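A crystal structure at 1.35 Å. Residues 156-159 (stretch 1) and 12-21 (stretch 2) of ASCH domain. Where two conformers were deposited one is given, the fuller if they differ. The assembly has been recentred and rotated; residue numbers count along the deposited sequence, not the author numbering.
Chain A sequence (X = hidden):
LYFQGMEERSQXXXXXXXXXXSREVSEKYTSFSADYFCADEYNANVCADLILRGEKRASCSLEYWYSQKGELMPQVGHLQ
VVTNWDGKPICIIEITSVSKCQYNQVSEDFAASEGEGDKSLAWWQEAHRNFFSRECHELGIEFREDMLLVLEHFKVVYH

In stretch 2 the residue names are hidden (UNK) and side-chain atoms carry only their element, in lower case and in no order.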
# COMPACT_ATOMS: atom_id res chain seq x y z
N VAL A 156 -7.67 7.83 -2.80
CA VAL A 156 -7.12 8.48 -3.96
C VAL A 156 -7.26 10.00 -3.78
O VAL A 156 -8.37 10.44 -3.52
CB VAL A 156 -7.74 7.98 -5.26
CG1 VAL A 156 -7.26 8.80 -6.42
CG2 VAL A 156 -7.36 6.49 -5.47
N VAL A 157 -6.17 10.76 -4.03
CA VAL A 157 -6.20 12.20 -4.07
C VAL A 157 -5.86 12.79 -5.43
O VAL A 157 -6.05 13.99 -5.66
CB VAL A 157 -5.30 12.81 -2.94
CG1 VAL A 157 -5.81 12.35 -1.55
CG2 VAL A 157 -3.80 12.51 -3.15
N TYR A 158 -5.34 11.99 -6.35
CA TYR A 158 -4.99 12.50 -7.68
C TYR A 158 -4.90 11.36 -8.68
O TYR A 158 -4.46 10.28 -8.35
CB TYR A 158 -3.65 13.25 -7.63
CG TYR A 158 -3.35 14.08 -8.88
CD1 TYR A 158 -3.99 15.28 -9.07
CD2 TYR A 158 -2.46 13.69 -9.81
CE1 TYR A 158 -3.76 16.06 -10.17
CE2 TYR A 158 -2.24 14.43 -10.94
CZ TYR A 158 -2.89 15.63 -11.11
OH TYR A 158 -2.65 16.38 -12.23
N HIS A 159 -5.19 11.66 -9.93
CA HIS A 159 -4.94 10.77 -11.05
C HIS A 159 -4.96 11.54 -12.35
O HIS A 159 -4.46 11.09 -13.37
CB HIS A 159 -5.89 9.61 -11.05
CG HIS A 159 -7.29 10.00 -11.31
ND1 HIS A 159 -8.19 10.48 -10.38
CD2 HIS A 159 -7.97 9.94 -12.49
CE1 HIS A 159 -9.38 10.69 -10.98
NE2 HIS A 159 -9.23 10.44 -12.27
OXT HIS A 159 -5.59 12.61 -12.38
N UNK A 12 7.35 14.01 -11.23
CA UNK A 12 6.56 14.93 -12.00
C UNK A 12 5.10 14.84 -11.66
O UNK A 12 4.38 15.86 -11.58
c UNK A 12 8.30 16.69 -13.92
c UNK A 12 6.84 14.83 -13.51
c UNK A 12 8.40 14.74 -15.43
c UNK A 12 8.20 15.24 -14.01
N UNK A 13 4.59 13.63 -11.55
CA UNK A 13 3.17 13.39 -11.28
C UNK A 13 2.82 13.94 -9.92
O UNK A 13 1.77 14.58 -9.73
c UNK A 13 -1.12 10.49 -11.90
c UNK A 13 2.88 11.89 -11.38
c UNK A 13 -0.52 11.23 -12.88
c UNK A 13 1.43 11.48 -11.51
c UNK A 13 0.75 11.74 -12.70
c UNK A 13 0.82 10.76 -10.55
c UNK A 13 -0.44 10.23 -10.75
N UNK A 14 3.66 13.64 -8.92
CA UNK A 14 3.45 14.14 -7.57
C UNK A 14 3.47 15.68 -7.53
O UNK A 14 2.64 16.28 -6.87
c UNK A 14 4.53 13.61 -6.68
c UNK A 14 3.16 13.79 -4.46
c UNK A 14 4.52 13.98 -5.18
c UNK A 14 5.66 13.24 -4.42
N UNK A 15 4.39 16.27 -8.31
CA UNK A 15 4.42 17.75 -8.37
C UNK A 15 3.16 18.29 -8.98
O UNK A 15 2.69 19.36 -8.58
o UNK A 15 8.39 19.17 -6.78
c UNK A 15 7.16 19.04 -7.13
c UNK A 15 6.90 18.07 -8.35
c UNK A 15 5.65 18.28 -9.08
o UNK A 15 6.17 19.62 -6.50
N UNK A 16 2.54 17.56 -9.94
CA UNK A 16 1.27 18.00 -10.48
C UNK A 16 0.22 18.02 -9.40
O UNK A 16 -0.58 18.98 -9.30
c UNK A 16 1.21 16.60 -14.09
o UNK A 16 1.01 17.17 -15.22
c UNK A 16 0.82 17.15 -11.68
n UNK A 16 1.11 15.34 -13.92
c UNK A 16 1.64 17.34 -12.91
N UNK A 17 0.14 16.97 -8.59
CA UNK A 17 -0.84 16.97 -7.51
C UNK A 17 -0.57 18.17 -6.56
O UNK A 17 -1.48 18.84 -6.18
o UNK A 17 -3.83 16.09 -1.93
c UNK A 17 -2.93 16.06 -5.46
c UNK A 17 -3.08 15.93 -3.06
c UNK A 17 -3.65 16.17 -4.28
c UNK A 17 -1.59 15.71 -5.46
c UNK A 17 -0.79 15.66 -6.74
c UNK A 17 -1.72 15.63 -3.03
c UNK A 17 -0.96 15.52 -4.21
N UNK A 18 0.65 18.29 -6.09
CA UNK A 18 0.94 19.37 -5.13
C UNK A 18 0.63 20.74 -5.65
O UNK A 18 0.13 21.57 -4.91
c UNK A 18 4.25 17.85 -3.53
c UNK A 18 2.34 19.23 -4.63
c UNK A 18 2.70 17.91 -3.90
c UNK A 18 1.87 17.78 -2.57
N UNK A 19 0.81 20.94 -6.95
CA UNK A 19 0.49 22.22 -7.52
C UNK A 19 -1.03 22.39 -7.75
O UNK A 19 -1.49 23.53 -7.96
c UNK A 19 1.33 22.54 -8.77
o UNK A 19 1.04 21.65 -9.82
N UNK A 20 -1.82 21.33 -7.66
CA UNK A 20 -3.25 21.41 -7.95
C UNK A 20 -4.02 21.69 -6.65
O UNK A 20 -5.24 21.89 -6.65
o UNK A 20 -3.88 19.05 -7.38
c UNK A 20 -3.68 19.99 -8.51
N UNK A 21 -3.33 21.79 -5.52
CA UNK A 21 -3.95 22.10 -4.23
C UNK A 21 -3.31 23.40 -3.67
O UNK A 21 -2.30 23.86 -4.13
c UNK A 21 -4.59 19.72 -3.73
c UNK A 21 -3.86 20.96 -3.19
c UNK A 21 -2.41 20.62 -2.87

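Position 12 carries four carbons forked at the second, and none comes within 9 Å of stretch 1; the fork identifies Leu12. Its carbonyl O accepts the backbone N of position 16 at 3.0 Å, a helical hydrogen bond.

Position 13 has one carbon followed by a six-carbon ring with no heteroatom. Its CA-to-CB bond points sideways, but with chi1 at -163° (t) the end of the ring comes nearer stretch 1. One ring carbon lies 4.1 Å from Tyr158 CD2 and 3.7 Å from His159 O, the latter near the plane of the ring, at its edge. The residue is Phe13, and the carbon is CZ.

Position 14 again shows four carbons forked at the second, buried and directed away from stretch 1. This is Leu14.

Position 15 has three carbons, the third bearing two oxygens, exposed and out of reach of the strand: a carboxylate, hence Glu15.

At position 16 the third of three carbons carries one oxygen and one nitrogen, an amide. CB points toward stretch 1 and is the closest atom, 3.6 Å from Tyr158 OH. This gives Gln16.

Position 17 has one carbon and a six-carbon ring bearing an oxygen. The CA of position 17 is 6.1 Å from Tyr158 CA, close enough for CB and ring both to meet the strand. The ring carbon that bears the oxygen is 3.5 Å from Val157 CG2, and another ring carbon is 3.6 Å from Tyr158 CB. The residue is Tyr17, and these two carbons are CZ and CD1. The hydroxyl is hydrogen-bonded elsewhere in the structure.

Position 18, four carbons forked at the second and out of reach, is Leu18. Position 19, one carbon and one oxygen, likewise without contact, is Ser19.

Position 20 also has one carbon and one oxygen, and the oxygen lies 4.1 Å from Tyr158 CE1: Ser20. Its OG donates to Tyr17 O at 2.7 Å.

Position 21 has one carbon carrying two others, a fork at the first carbon, and does not reach stretch 1; it is Val21.

Helix and strand axes cross at 90°, 9.1 Å apart at closest approach, and no hydrogen bond links the stretches. Packing instead rests on aromatic faces. Val157 CG2 sits over the Tyr17 ring, 3.8 Å from its centroid and 23° off the normal. Tyr17 CB in turn covers a face of Tyr158, 4.1 Å from that centroid. The Tyr158 edge meets the Phe13 face, with centroids 5.3 Å apart and planes at 73°. Tyr158, with 116 Å² covered, is thus the centre of the contact, reached by positions 13, 16, 17 and 20.

Stretch 2 12-21: LFLEQYLSSV
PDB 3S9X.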